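Local atomic coordinates of protein pelota homolog (Archaeoglobus fulgidus, PDB entry 3OBY), a protein that probably recognises stalled ribosomes and may cleave the mRNA they hold, probably as a metal-dependent endoribonuclease of the eukaryotic release factor 1 family. Residues V37-T42 with T60-I65; P129-L134 with F185-V190. One frame throughout, in Å; residues are numbered along the deposited sequence.

Interaction 1: residues V37-T42 with T60-I65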
loop_
_atom_site.group_PDB
_atom_site.type_symbol
_atom_site.label_atom_id
_atom_site.label_comp_id
_atom_site.label_asym_id
_atom_site.label_seq_id
_atom_site.Cartn_x
_atom_site.Cartn_y
_atom_site.Cartn_z
ATOM N N VAL A 37 7.134 21.451 -9.548
ATOM C CA VAL A 37 7.666 20.807 -10.734
ATOM C C VAL A 37 7.579 19.309 -10.492
ATOM O O VAL A 37 8.033 18.810 -9.469
ATOM C CB VAL A 37 9.136 21.207 -11.011
ATOM C CG1 VAL A 37 9.688 20.381 -12.182
ATOM C CG2 VAL A 37 9.220 22.695 -11.339
ATOM N N VAL A 38 6.984 18.601 -11.442
ATOM C CA VAL A 38 6.804 17.160 -11.347
ATOM C C VAL A 38 7.463 16.409 -12.504
ATOM O O VAL A 38 7.275 16.757 -13.672
ATOM C CB VAL A 38 5.293 16.807 -11.328
ATOM C CG1 VAL A 38 5.097 15.306 -11.232
ATOM C CG2 VAL A 38 4.614 17.524 -10.168
ATOM N N PHE A 39 8.235 15.379 -12.163
ATOM C CA PHE A 39 8.907 14.539 -13.153
ATOM C C PHE A 39 8.298 13.145 -13.122
ATOM O O PHE A 39 8.110 12.568 -12.056
ATOM C CB PHE A 39 10.398 14.421 -12.840
ATOM C CG PHE A 39 11.234 15.516 -13.420
ATOM C CD1 PHE A 39 11.812 15.374 -14.679
ATOM C CD2 PHE A 39 11.456 16.692 -12.702
ATOM C CE1 PHE A 39 12.603 16.383 -15.216
ATOM C CE2 PHE A 39 12.246 17.713 -13.228
ATOM C CZ PHE A 39 12.822 17.558 -14.490
ATOM N N ALA A 40 7.999 12.607 -14.297
ATOM C CA ALA A 40 7.420 11.273 -14.412
ATOM C C ALA A 40 7.636 10.788 -15.830
ATOM O O ALA A 40 7.810 11.602 -16.736
ATOM C CB ALA A 40 5.927 11.319 -14.111
ATOM N N THR A 41 7.641 9.474 -16.030
ATOM C CA THR A 41 7.809 8.943 -17.383
ATOM C C THR A 41 6.440 8.964 -18.077
ATOM O O THR A 41 5.399 8.661 -17.474
ATOM C CB THR A 41 8.399 7.526 -17.370
ATOM O OG1 THR A 41 7.434 6.591 -16.887
ATOM C CG2 THR A 41 9.582 7.494 -16.450
ATOM N N THR A 42 6.448 9.315 -19.356
ATOM C CA THR A 42 5.190 9.440 -20.082
ATOM C C THR A 42 5.308 9.115 -21.535
ATOM O O THR A 42 6.377 8.562 -21.952
ATOM C CB THR A 42 4.694 10.924 -19.982
ATOM O OG1 THR A 42 3.351 11.015 -20.450
ATOM C CG2 THR A 42 5.530 11.853 -20.825
ATOM N N THR A 60 8.729 5.628 -23.626
ATOM C CA THR A 60 8.489 6.724 -22.688
ATOM C C THR A 60 9.775 7.620 -22.683
ATOM O O THR A 60 10.812 7.280 -23.291
ATOM C CB THR A 60 8.216 6.190 -21.267
ATOM O OG1 THR A 60 9.017 5.026 -21.003
ATOM C CG2 THR A 60 6.789 5.797 -21.158
ATOM N N VAL A 61 9.709 8.738 -21.963
ATOM C CA VAL A 61 10.795 9.714 -21.953
ATOM C C VAL A 61 11.062 10.487 -20.655
ATOM O O VAL A 61 12.111 11.120 -20.516
ATOM C CB VAL A 61 10.537 10.720 -23.121
ATOM C CG1 VAL A 61 9.083 11.173 -23.099
ATOM C CG2 VAL A 61 11.473 11.914 -23.037
ATOM N N ARG A 62 10.127 10.443 -19.713
ATOM C CA ARG A 62 10.297 11.135 -18.430
ATOM C C ARG A 62 10.532 12.633 -18.571
ATOM O O ARG A 62 11.662 13.092 -18.698
ATOM C CB ARG A 62 11.454 10.513 -17.627
ATOM C CG ARG A 62 11.635 11.103 -16.223
ATOM C CD ARG A 62 12.441 10.180 -15.301
ATOM N NE ARG A 62 11.972 10.241 -13.916
ATOM C CZ ARG A 62 12.161 11.267 -13.088
ATOM N NH1 ARG A 62 12.826 12.342 -13.489
ATOM N NH2 ARG A 62 11.661 11.226 -11.858
ATOM N N LEU A 63 9.447 13.393 -18.537
ATOM C CA LEU A 63 9.520 14.834 -18.659
ATOM C C LEU A 63 9.361 15.470 -17.297
ATOM O O LEU A 63 9.145 14.799 -16.297
ATOM C CB LEU A 63 8.401 15.342 -19.573
ATOM C CG LEU A 63 8.579 15.250 -21.092
ATOM C CD1 LEU A 63 9.320 13.983 -21.464
ATOM C CD2 LEU A 63 7.216 15.305 -21.760
ATOM N N GLY A 64 9.471 16.785 -17.286
ATOM C CA GLY A 64 9.301 17.557 -16.079
ATOM C C GLY A 64 8.363 18.680 -16.485
ATOM O O GLY A 64 8.513 19.265 -17.563
ATOM N N ILE A 65 7.376 18.973 -15.650
ATOM C CA ILE A 65 6.444 20.035 -15.977
ATOM C C ILE A 65 6.188 20.945 -14.793
ATOM O O ILE A 65 6.194 20.500 -13.655
ATOM C CB ILE A 65 5.092 19.459 -16.498
ATOM C CG1 ILE A 65 4.594 18.349 -15.578
ATOM C CG2 ILE A 65 5.260 18.898 -17.900
ATOM C CD1 ILE A 65 3.499 18.779 -14.638
#
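Two reciprocal backbone hydrogen bonds tie Val38 to Ile65 and set the register of this antiparallel strand pair. Val38 N reaches Ile65 O at 3.0 Å, nearly straight (164° at the hydrogen) and in the carbonyl plane, whereas the return bond from Ile65 N to Val38 O, also 3.0 Å, meets its acceptor from above that plane. Two residues on, Ala40 N donates to Leu63 O at 3.2 Å, almost along the C=O axis, but the answering bond from Leu63 N to Ala40 O is bent and weak. The pairing thus loosens towards Thr42 and Thr60, where the chain is poorly ordered; a weak bond from Val61 N to Thr42 O follows, and the Thr42 hydroxyl bonds to His95.

Between the two bonded pairs, Phe39 faces Gly64 in a non-hydrogen-bonded pair. With CG anti to its own carbonyl carbon (chi1 -87°), the Phe39 ring folds flat across the neighbouring strand. Gly64, having no side chain, lets the ring lie directly on its CA, a CH-pi contact 3.6 Å from the Phe39 centroid. The Arg62 guanidinium lies almost parallel to the ring, their planes 6° apart, but beside its root: NH1 is 3.3 Å from Phe39 CB, and NH2 makes a weak hydrogen bond to Ser106 OG. On the face bearing Val38, Ala40, Leu63 and Ile65, the packing continues onto Leu97 and His95 of strand 94-99. Strand 105-108 flanks the other edge of 37-40, placing the pair centrally in the antiparallel sheet of Pelota's N-terminal, RNA-binding Sm fold.

Interaction 2: residues P129-L134 with F185-V190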
loop_
_atom_site.group_PDB
_atom_site.type_symbol
_atom_site.label_atom_id
_atom_site.label_comp_id
_atom_site.label_asym_id
_atom_site.label_seq_id
_atom_site.Cartn_x
_atom_site.Cartn_y
_atom_site.Cartn_z
ATOM N N PRO A 129 6.060 -5.842 6.486
ATOM C CA PRO A 129 6.196 -6.863 7.524
ATOM C C PRO A 129 7.544 -7.554 7.362
ATOM O O PRO A 129 8.140 -7.500 6.293
ATOM C CB PRO A 129 5.037 -7.800 7.216
ATOM C CG PRO A 129 5.026 -7.793 5.735
ATOM C CD PRO A 129 5.182 -6.316 5.403
ATOM N N GLU A 130 8.029 -8.191 8.415
ATOM C CA GLU A 130 9.301 -8.889 8.325
ATOM C C GLU A 130 9.135 -10.001 7.295
ATOM O O GLU A 130 8.358 -10.939 7.497
ATOM C CB GLU A 130 9.690 -9.484 9.685
ATOM C CG GLU A 130 11.063 -10.149 9.707
ATOM C CD GLU A 130 12.202 -9.172 9.963
ATOM O OE1 GLU A 130 12.257 -8.104 9.307
ATOM O OE2 GLU A 130 13.050 -9.485 10.825
ATOM N N ILE A 131 9.872 -9.887 6.193
ATOM C CA ILE A 131 9.803 -10.866 5.112
ATOM C C ILE A 131 11.040 -11.765 4.998
ATOM O O ILE A 131 12.174 -11.289 5.010
ATOM C CB ILE A 131 9.615 -10.164 3.738
ATOM C CG1 ILE A 131 8.407 -9.227 3.766
ATOM C CG2 ILE A 131 9.427 -11.201 2.659
ATOM C CD1 ILE A 131 7.130 -9.905 4.183
ATOM N N VAL A 132 10.813 -13.066 4.874
ATOM C CA VAL A 132 11.909 -14.014 4.717
ATOM C C VAL A 132 11.800 -14.738 3.379
ATOM O O VAL A 132 10.735 -15.214 2.995
ATOM C CB VAL A 132 11.936 -15.074 5.846
ATOM C CG1 VAL A 132 12.929 -16.183 5.493
ATOM C CG2 VAL A 132 12.335 -14.424 7.159
ATOM N N MET A 133 12.916 -14.811 2.668
ATOM C CA MET A 133 12.949 -15.479 1.384
ATOM C C MET A 133 13.746 -16.769 1.500
ATOM O O MET A 133 14.829 -16.792 2.087
ATOM C CB MET A 133 13.576 -14.568 0.335
ATOM C CG MET A 133 12.643 -13.503 -0.194
ATOM S SD MET A 133 13.494 -12.415 -1.325
ATOM C CE MET A 133 12.901 -10.783 -0.772
ATOM N N LEU A 134 13.198 -17.840 0.938
ATOM C CA LEU A 134 13.838 -19.148 0.971
ATOM C C LEU A 134 13.905 -19.785 -0.403
ATOM O O LEU A 134 12.876 -20.098 -1.004
ATOM C CB LEU A 134 13.074 -20.089 1.896
ATOM C CG LEU A 134 13.506 -21.554 1.788
ATOM C CD1 LEU A 134 14.773 -21.752 2.593
ATOM C CD2 LEU A 134 12.412 -22.471 2.305
ATOM N N PHE A 185 9.530 -14.246 11.681
ATOM C CA PHE A 185 9.114 -13.363 10.603
ATOM C C PHE A 185 7.618 -13.587 10.415
ATOM O O PHE A 185 7.017 -14.391 11.125
ATOM C CB PHE A 185 9.829 -13.739 9.318
ATOM C CG PHE A 185 9.590 -15.152 8.898
ATOM C CD1 PHE A 185 10.285 -16.192 9.493
ATOM C CD2 PHE A 185 8.607 -15.450 7.963
ATOM C CE1 PHE A 185 10.019 -17.509 9.145
ATOM C CE2 PHE A 185 8.333 -16.764 7.608
ATOM C CZ PHE A 185 9.031 -17.797 8.208
ATOM N N LYS A 186 7.008 -12.889 9.463
ATOM C CA LYS A 186 5.586 -13.092 9.236
ATOM C C LYS A 186 5.264 -13.677 7.874
ATOM O O LYS A 186 4.376 -14.506 7.759
ATOM C CB LYS A 186 4.803 -11.796 9.468
ATOM C CG LYS A 186 5.501 -10.535 9.035
ATOM C CD LYS A 186 4.922 -9.347 9.796
ATOM C CE LYS A 186 5.559 -9.177 11.168
ATOM N NZ LYS A 186 6.950 -8.661 11.060
ATOM N N TYR A 187 5.986 -13.268 6.842
ATOM C CA TYR A 187 5.722 -13.801 5.509
ATOM C C TYR A 187 6.934 -14.485 4.915
ATOM O O TYR A 187 8.065 -14.005 5.037
ATOM C CB TYR A 187 5.243 -12.700 4.555
ATOM C CG TYR A 187 3.886 -12.154 4.904
ATOM C CD1 TYR A 187 2.740 -12.933 4.758
ATOM C CD2 TYR A 187 3.748 -10.869 5.417
ATOM C CE1 TYR A 187 1.487 -12.440 5.117
ATOM C CE2 TYR A 187 2.504 -10.367 5.777
ATOM C CZ TYR A 187 1.380 -11.155 5.627
ATOM O OH TYR A 187 0.156 -10.659 6.002
ATOM N N LEU A 188 6.677 -15.611 4.261
ATOM C CA LEU A 188 7.721 -16.400 3.644
ATOM C C LEU A 188 7.528 -16.497 2.136
ATOM O O LEU A 188 6.426 -16.764 1.657
ATOM C CB LEU A 188 7.734 -17.810 4.256
ATOM C CG LEU A 188 8.670 -18.857 3.634
ATOM C CD1 LEU A 188 10.117 -18.463 3.873
ATOM C CD2 LEU A 188 8.388 -20.226 4.235
ATOM N N ILE A 189 8.600 -16.246 1.395
ATOM C CA ILE A 189 8.565 -16.377 -0.049
ATOM C C ILE A 189 9.394 -17.634 -0.274
ATOM O O ILE A 189 10.543 -17.703 0.148
ATOM C CB ILE A 189 9.243 -15.191 -0.782
ATOM C CG1 ILE A 189 8.413 -13.916 -0.636
ATOM C CG2 ILE A 189 9.362 -15.508 -2.257
ATOM C CD1 ILE A 189 8.199 -13.485 0.787
ATOM N N VAL A 190 8.801 -18.633 -0.912
ATOM C CA VAL A 190 9.486 -19.894 -1.182
ATOM C C VAL A 190 9.684 -20.060 -2.683
ATOM O O VAL A 190 8.719 -20.248 -3.423
ATOM C CB VAL A 190 8.655 -21.077 -0.657
ATOM C CG1 VAL A 190 9.402 -22.372 -0.850
ATOM C CG2 VAL A 190 8.330 -20.862 0.802
#
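Val132 is the main bump of this parallel strand pair, and the Phe185 ring closes over it. Phe185 CG occupies the crowded position between backbone N and carbonyl carbon (chi1 58°), so the ring leans across the neighbouring strand; Val132 CB sits over one face, displaced from the ring centre, 4.0 Å from the Phe185 centroid. An alanine at Phe185 would remove this CH-pi contact and would probably loosen the packing at this end of the pair. Farther along the same face, Leu188 CD1 fits between Val132 CG1 and Leu134 CB, 3.9 Å from the latter, and helices 172-183 and 196-207 cover the group.

On the other face, Ile131 CD1 tucks against Tyr187 CB at 3.4 Å, while Pro129, just before the strand, brings CG to the Tyr187 ring edge. Met133 CG runs alongside Ile189 CB under helices 224-233 and 236-262.

The strands are zipped by Val132 N to Tyr187 O (2.9 Å), Ile189 N to Val132 O and Leu134 N to Ile189 O, and Lys186 N binds Glu130 O at 3.1 Å. The charged side chains, Glu130 (salt-bridged to Arg147) and Lys186, lie at the N-terminal end; beyond them apolar side chains meet, and the polar contacts are backbone bonds.

How the interactions relate
The two contacts lie in separate parts of the chain, with both segments of interaction 1 preceding those of interaction 2. Their centres are 35 Å apart and their nearest atoms about 24 Å, so neither touches the other. Interaction 1 joins antiparallel strands within the N-terminal Sm-fold domain, to which the endoribonuclease activity is assigned; interaction 2 joins parallel strands of a mixed sheet with helices on both faces, in the central part of the protein. Their separation into different parts of the chain is consistent with the inter-domain plasticity described for archaeal Pelotas.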